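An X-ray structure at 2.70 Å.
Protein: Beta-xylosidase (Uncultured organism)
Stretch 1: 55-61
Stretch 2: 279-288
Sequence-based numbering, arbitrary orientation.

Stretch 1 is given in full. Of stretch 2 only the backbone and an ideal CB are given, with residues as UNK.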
ATOM      1  N   SER A  55      31.068 -12.663   3.769  1.00 73.33           N
ATOM      2  CA  SER A  55      32.159 -11.733   4.044  1.00 74.66           C
ATOM      3  C   SER A  55      33.498 -12.285   3.567  1.00 76.76           C
ATOM      4  O   SER A  55      33.726 -13.494   3.591  1.00 78.04           O
ATOM      5  CB  SER A  55      32.225 -11.407   5.537  1.00 76.43           C
ATOM      6  OG  SER A  55      32.442 -12.578   6.305  1.00 78.67           O
ATOM      7  N   MET A  56      34.379 -11.389   3.129  1.00 76.93           N
ATOM      8  CA  MET A  56      35.696 -11.784   2.646  1.00 77.82           C
ATOM      9  C   MET A  56      36.788 -10.915   3.260  1.00 79.77           C
ATOM     10  O   MET A  56      36.520  -9.814   3.739  1.00 79.52           O
ATOM     11  CB  MET A  56      35.763 -11.678   1.120  1.00 75.84           C
ATOM     12  CG  MET A  56      34.605 -12.332   0.391  1.00 74.28           C
ATOM     13  SD  MET A  56      34.745 -12.187  -1.399  1.00 79.66           S
ATOM     14  CE  MET A  56      36.200 -13.187  -1.700  1.00 58.98           C
ATOM     15  N   ASP A  57      38.017 -11.420   3.243  1.00 82.66           N
ATOM     16  CA  ASP A  57      39.175 -10.641   3.663  1.00 85.69           C
ATOM     17  C   ASP A  57      40.019 -10.288   2.445  1.00 86.90           C
ATOM     18  O   ASP A  57      40.712  -9.271   2.427  1.00 87.96           O
ATOM     19  CB  ASP A  57      40.010 -11.416   4.684  1.00 88.80           C
ATOM     20  CG  ASP A  57      39.420 -11.362   6.080  1.00 90.85           C
ATOM     21  OD1 ASP A  57      38.902 -10.292   6.463  1.00 90.78           O
ATOM     22  OD2 ASP A  57      39.475 -12.386   6.793  1.00 93.07           O
ATOM     23  N   ASP A  58      39.949 -11.140   1.427  1.00 86.79           N
ATOM     24  CA  ASP A  58      40.653 -10.914   0.171  1.00 87.40           C
ATOM     25  C   ASP A  58      39.766 -11.333  -0.997  1.00 83.86           C
ATOM     26  O   ASP A  58      39.387 -12.497  -1.112  1.00 83.28           O
ATOM     27  CB  ASP A  58      41.968 -11.693   0.145  1.00 93.19           C
ATOM     28  CG  ASP A  58      42.765 -11.447  -1.119  1.00 96.86           C
ATOM     29  OD1 ASP A  58      42.704 -10.318  -1.651  1.00 97.18           O
ATOM     30  OD2 ASP A  58      43.451 -12.383  -1.580  1.00 99.00           O
ATOM     31  N   VAL A  59      39.370 -10.372  -1.811  1.00 81.85           N
ATOM     32  CA  VAL A  59      38.444 -10.659  -2.884  1.00 79.30           C
ATOM     33  C   VAL A  59      39.027 -11.608  -3.921  1.00 81.76           C
ATOM     34  O   VAL A  59      38.371 -12.541  -4.354  1.00 81.33           O
ATOM     35  CB  VAL A  59      37.999  -9.362  -3.582  1.00 75.41           C
ATOM     36  CG1 VAL A  59      37.079  -9.670  -4.742  1.00 73.08           C
ATOM     37  CG2 VAL A  59      37.300  -8.453  -2.600  1.00 73.39           C
ATOM     38  N   GLU A  60      40.261 -11.349  -4.327  1.00 84.58           N
ATOM     39  CA  GLU A  60      40.912 -12.170  -5.345  1.00 87.45           C
ATOM     40  C   GLU A  60      41.311 -13.618  -5.037  1.00 88.69           C
ATOM     41  O   GLU A  60      41.079 -14.493  -5.851  1.00 88.73           O
ATOM     42  CB  GLU A  60      42.071 -11.405  -5.951  1.00 91.31           C
ATOM     43  CG  GLU A  60      41.600 -10.330  -6.899  1.00 92.60           C
ATOM     44  CD  GLU A  60      42.482  -9.123  -6.859  1.00 95.93           C
ATOM     45  OE1 GLU A  60      42.858  -8.720  -5.751  1.00 97.36           O
ATOM     46  OE2 GLU A  60      42.792  -8.587  -7.933  1.00 97.57           O
ATOM     47  N   GLN A  61      41.912 -13.880  -3.887  1.00 90.71           N
ATOM     48  CA  GLN A  61      42.227 -15.261  -3.516  1.00 92.65           C
ATOM     49  C   GLN A  61      41.699 -15.675  -2.151  1.00 93.82           C
ATOM     50  O   GLN A  61      42.002 -16.757  -1.666  1.00 96.34           O
ATOM     51  CB  GLN A  61      43.724 -15.559  -3.643  1.00 93.67           C
ATOM     52  CG  GLN A  61      44.015 -16.917  -4.266  1.00 93.73           C
ATOM     53  CD  GLN A  61      45.066 -16.863  -5.355  1.00 93.92           C
ATOM     54  OE1 GLN A  61      45.831 -15.908  -5.448  1.00 93.81           O
ATOM     55  NE2 GLN A  61      45.116 -17.894  -6.180  1.00 94.28           N
ATOM     56  N   UNK A 279      35.094  -0.223  -3.735  1.00 69.27           N
ATOM     57  CA  UNK A 279      36.551  -0.271  -3.699  1.00 72.81           C
ATOM     58  C   UNK A 279      37.024  -1.071  -2.492  1.00 73.56           C
ATOM     59  O   UNK A 279      36.574  -0.839  -1.369  1.00 74.04           O
ATOM     60  CB  UNK A 279      37.137   1.142  -3.665  1.00 72.81           C
ATOM     61  N   UNK A 280      37.930  -2.016  -2.725  1.00 73.64           N
ATOM     62  CA  UNK A 280      38.482  -2.822  -1.642  1.00 74.36           C
ATOM     63  C   UNK A 280      39.976  -3.054  -1.843  1.00 76.53           C
ATOM     64  O   UNK A 280      40.397  -3.623  -2.852  1.00 77.22           O
ATOM     65  CB  UNK A 280      37.748  -4.161  -1.545  1.00 74.36           C
ATOM     66  N   UNK A 281      40.767  -2.599  -0.873  1.00 78.18           N
ATOM     67  CA  UNK A 281      42.225  -2.719  -0.909  1.00 80.07           C
ATOM     68  C   UNK A 281      42.862  -2.096  -2.152  1.00 80.67           C
ATOM     69  O   UNK A 281      43.727  -2.701  -2.783  1.00 81.62           O
ATOM     70  CB  UNK A 281      42.617  -4.196  -0.830  1.00 80.07           C
ATOM     71  N   UNK A 282      42.429  -0.887  -2.494  1.00 80.86           N
ATOM     72  CA  UNK A 282      43.036  -0.136  -3.580  1.00 82.37           C
ATOM     73  C   UNK A 282      42.517  -0.478  -4.963  1.00 81.35           C
ATOM     74  O   UNK A 282      42.863   0.187  -5.941  1.00 81.54           O
ATOM     75  CB  UNK A 282      44.550  -0.352  -3.554  1.00 82.37           C
ATOM     76  N   UNK A 283      41.689  -1.513  -5.053  1.00 80.04           N
ATOM     77  CA  UNK A 283      41.142  -1.939  -6.338  1.00 78.51           C
ATOM     78  C   UNK A 283      39.618  -1.934  -6.338  1.00 75.49           C
ATOM     79  O   UNK A 283      38.985  -2.202  -5.316  1.00 75.62           O
ATOM     80  CB  UNK A 283      41.656  -3.336  -6.691  1.00 78.51           C
ATOM     81  N   UNK A 284      39.034  -1.626  -7.491  1.00 72.94           N
ATOM     82  CA  UNK A 284      37.584  -1.612  -7.635  1.00 70.32           C
ATOM     83  C   UNK A 284      37.083  -2.943  -8.186  1.00 69.57           C
ATOM     84  O   UNK A 284      37.753  -3.578  -9.001  1.00 71.50           O
ATOM     85  CB  UNK A 284      37.148  -0.463  -8.546  1.00 70.32           C
ATOM     86  N   UNK A 285      35.904  -3.361  -7.735  1.00 66.70           N
ATOM     87  CA  UNK A 285      35.330  -4.633  -8.160  1.00 65.07           C
ATOM     88  C   UNK A 285      33.873  -4.482  -8.587  1.00 64.05           C
ATOM     89  O   UNK A 285      33.129  -3.680  -8.020  1.00 64.52           O
ATOM     90  CB  UNK A 285      35.439  -5.662  -7.033  1.00 65.07           C
ATOM     91  N   UNK A 286      33.473  -5.253  -9.593  1.00 62.88           N
ATOM     92  CA  UNK A 286      32.085  -5.271 -10.036  1.00 60.75           C
ATOM     93  C   UNK A 286      31.436  -6.600  -9.672  1.00 60.97           C
ATOM     94  O   UNK A 286      31.492  -7.559 -10.442  1.00 62.58           O
ATOM     95  CB  UNK A 286      31.995  -5.026 -11.544  1.00 60.75           C
ATOM     96  N   UNK A 287      30.833  -6.660  -8.488  1.00 59.41           N
ATOM     97  CA  UNK A 287      30.103  -7.850  -8.072  1.00 58.28           C
ATOM     98  C   UNK A 287      28.827  -7.963  -8.895  1.00 57.29           C
ATOM     99  O   UNK A 287      28.096  -6.988  -9.041  1.00 57.25           O
ATOM    100  CB  UNK A 287      29.785  -7.806  -6.576  1.00 58.28           C
ATOM    101  N   UNK A 288      28.569  -9.149  -9.436  1.00 56.68           N
ATOM    102  CA  UNK A 288      27.376  -9.381 -10.246  1.00 55.31           C
ATOM    103  C   UNK A 288      27.021 -10.864 -10.263  1.00 54.37           C
ATOM    104  O   UNK A 288      27.463 -11.616  -9.396  1.00 53.26           O
ATOM    105  CB  UNK A 288      27.587  -8.869 -11.672  1.00 55.31           C
TER

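Position 279 is extended, and nothing of stretch 1 lies within 5.5 Å of its ideal CB. Stretch 1 sets no demand here, so many side chains would do. It is E279, which makes no contact.

Position 280 is also extended, with phi/psi of -140/120°. Its CA-to-CB bond points toward stretch 1, and the ideal CB lies 4.4 Å from V59 CG2. Farther off, to one side of V59, are the backbone carbonyls of M56 and D57. A large apolar or aromatic side chain would suit this place; a leucine or methionine could also meet the valine. It is F280, chi1 t. Its CD2 is 3.7 Å from V59 CG2, an apolar contact. The ring turns an edge to the carbonyl of D57, with F280 CE2 3.4 Å from D57 O.

Position 281 has phi/psi of 56/46°, the left-handed region. Glycine, asparagine or aspartate would be easy choices for the backbone. The CA-to-CB bond points toward stretch 1, but the ideal CB has none of its atoms within 5.5 Å. Further out are D57 O and the carboxylate of D58. A long side chain with a donor or positive charge, lysine or arginine, could reach them. It is K281. From chi1 m it runs out through three t angles, and K281 NZ donates a hydrogen bond to D57 O at 2.7 Å. D58 OD1 is 4.5 Å from K281 NZ: opposite charges near each other, but beyond a salt bridge.

Position 282 has phi/psi of 84/-7°. Positive phi favours glycine, and asparagine is a common alternative. It is G282. With K281 it forms the middle of a type I' turn from 280 to 283, where F280 N donates to the carbonyl O of 283 at 2.8 Å.

Position 283 returns to extended angles, and its CA-to-CB bond points toward stretch 1. The ideal CB is again beyond 5.5 Å, but E60 offers a negative charge further on. Lysine or arginine would fit. It is K283, whose NZ forms a long salt bridge of 3.6 Å with E60 OE2.

Position 284 is out of reach of stretch 1, which leaves the choice open. It is W284.

At 285 the CA-to-CB bond points toward stretch 1, the ideal CB 4.9 Å from V59 CG1. The methyl invites an apolar or aromatic side chain, and the E60 carboxylate beyond favours a donor at its tip. Tyrosine answers both; phenylalanine or leucine would meet the first alone. It is Y285. V59 CG1 sits over one ring face, 3.9 Å from the centroid, a CH-pi contact. Y285 OH and E60 OE1, 2.8 Å apart, form a weak hydrogen bond.

The ideal CB of 286 has no stretch 1 atom within 5.5 Å, so the choice is free. It is L286.

At 287 the CA-to-CB bond points sideways. Only a long side chain could approach V59, and an apolar one would suit its methyl. It is F287, whose end comes nearer, with CZ 4.3 Å from V59 CG1.

The ideal CB of 288 is likewise clear, so many side chains would do. It is H288, whose ND1 donates to L286 O at 2.6 Å.

Stretch 2 279-288: EFKGKWYLFH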
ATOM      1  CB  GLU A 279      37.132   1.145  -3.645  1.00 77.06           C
ATOM      2  CG  GLU A 279      38.655   1.195  -3.625  1.00 82.06           C
ATOM      3  CD  GLU A 279      39.192   2.609  -3.488  1.00 85.25           C
ATOM      4  OE1 GLU A 279      38.453   3.480  -2.983  1.00 85.60           O
ATOM      5  OE2 GLU A 279      40.353   2.850  -3.886  1.00 87.18           O
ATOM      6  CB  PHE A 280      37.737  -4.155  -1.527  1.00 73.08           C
ATOM      7  CG  PHE A 280      38.059  -4.927  -0.277  1.00 73.01           C
ATOM      8  CD1 PHE A 280      37.465  -4.594   0.930  1.00 71.60           C
ATOM      9  CD2 PHE A 280      38.949  -5.988  -0.310  1.00 73.87           C
ATOM     10  CE1 PHE A 280      37.757  -5.303   2.083  1.00 71.92           C
ATOM     11  CE2 PHE A 280      39.244  -6.701   0.839  1.00 74.35           C
ATOM     12  CZ  PHE A 280      38.647  -6.358   2.037  1.00 73.38           C
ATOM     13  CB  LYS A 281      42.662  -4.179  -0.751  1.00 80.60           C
ATOM     14  CG  LYS A 281      42.367  -4.765   0.620  1.00 81.22           C
ATOM     15  CD  LYS A 281      42.878  -6.192   0.735  1.00 83.03           C
ATOM     16  CE  LYS A 281      42.687  -6.733   2.143  1.00 84.20           C
ATOM     17  NZ  LYS A 281      43.135  -8.149   2.262  1.00 85.13           N
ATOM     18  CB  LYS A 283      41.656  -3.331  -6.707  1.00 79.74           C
ATOM     19  CG  LYS A 283      43.167  -3.429  -6.779  1.00 83.04           C
ATOM     20  CD  LYS A 283      43.611  -4.834  -7.139  1.00 84.73           C
ATOM     21  CE  LYS A 283      45.127  -4.929  -7.180  1.00 88.41           C
ATOM     22  NZ  LYS A 283      45.594  -6.301  -7.521  1.00 89.69           N
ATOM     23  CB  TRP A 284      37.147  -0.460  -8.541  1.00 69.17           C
ATOM     24  CG  TRP A 284      37.327   0.893  -7.919  1.00 69.89           C
ATOM     25  CD1 TRP A 284      38.477   1.625  -7.865  1.00 71.59           C
ATOM     26  CD2 TRP A 284      36.321   1.677  -7.264  1.00 69.07           C
ATOM     27  NE1 TRP A 284      38.251   2.814  -7.215  1.00 71.52           N
ATOM     28  CE2 TRP A 284      36.936   2.871  -6.837  1.00 70.08           C
ATOM     29  CE3 TRP A 284      34.962   1.484  -6.997  1.00 67.80           C
ATOM     30  CZ2 TRP A 284      36.237   3.869  -6.157  1.00 70.14           C
ATOM     31  CZ3 TRP A 284      34.271   2.476  -6.322  1.00 67.40           C
ATOM     32  CH2 TRP A 284      34.908   3.652  -5.910  1.00 68.90           C
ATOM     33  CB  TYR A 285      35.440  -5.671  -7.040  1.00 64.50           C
ATOM     34  CG  TYR A 285      36.864  -5.981  -6.637  1.00 66.06           C
ATOM     35  CD1 TYR A 285      37.585  -6.980  -7.279  1.00 67.59           C
ATOM     36  CD2 TYR A 285      37.490  -5.274  -5.618  1.00 67.18           C
ATOM     37  CE1 TYR A 285      38.888  -7.266  -6.918  1.00 69.83           C
ATOM     38  CE2 TYR A 285      38.792  -5.552  -5.250  1.00 69.72           C
ATOM     39  CZ  TYR A 285      39.488  -6.550  -5.903  1.00 70.64           C
ATOM     40  OH  TYR A 285      40.785  -6.833  -5.541  1.00 71.64           O
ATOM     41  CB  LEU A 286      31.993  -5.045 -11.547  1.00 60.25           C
ATOM     42  CG  LEU A 286      30.585  -5.054 -12.153  1.00 58.24           C
ATOM     43  CD1 LEU A 286      29.788  -3.848 -11.680  1.00 57.37           C
ATOM     44  CD2 LEU A 286      30.638  -5.113 -13.673  1.00 58.54           C
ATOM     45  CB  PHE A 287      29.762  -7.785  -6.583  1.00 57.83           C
ATOM     46  CG  PHE A 287      30.962  -7.847  -5.680  1.00 57.89           C
ATOM     47  CD1 PHE A 287      31.371  -9.051  -5.132  1.00 57.39           C
ATOM     48  CD2 PHE A 287      31.676  -6.700  -5.376  1.00 59.12           C
ATOM     49  CE1 PHE A 287      32.471  -9.110  -4.300  1.00 58.50           C
ATOM     50  CE2 PHE A 287      32.778  -6.755  -4.544  1.00 60.25           C
ATOM     51  CZ  PHE A 287      33.175  -7.962  -4.008  1.00 59.90           C
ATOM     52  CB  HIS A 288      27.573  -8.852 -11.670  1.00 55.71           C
ATOM     53  CG  HIS A 288      28.762  -9.429 -12.375  1.00 57.11           C
ATOM     54  ND1 HIS A 288      30.058  -9.127 -12.020  1.00 57.97           N
ATOM     55  CD2 HIS A 288      28.848 -10.279 -13.426  1.00 57.36           C
ATOM     56  CE1 HIS A 288      30.893  -9.773 -12.815  1.00 58.66           C
ATOM     57  NE2 HIS A 288      30.183 -10.478 -13.677  1.00 58.60           N
TER
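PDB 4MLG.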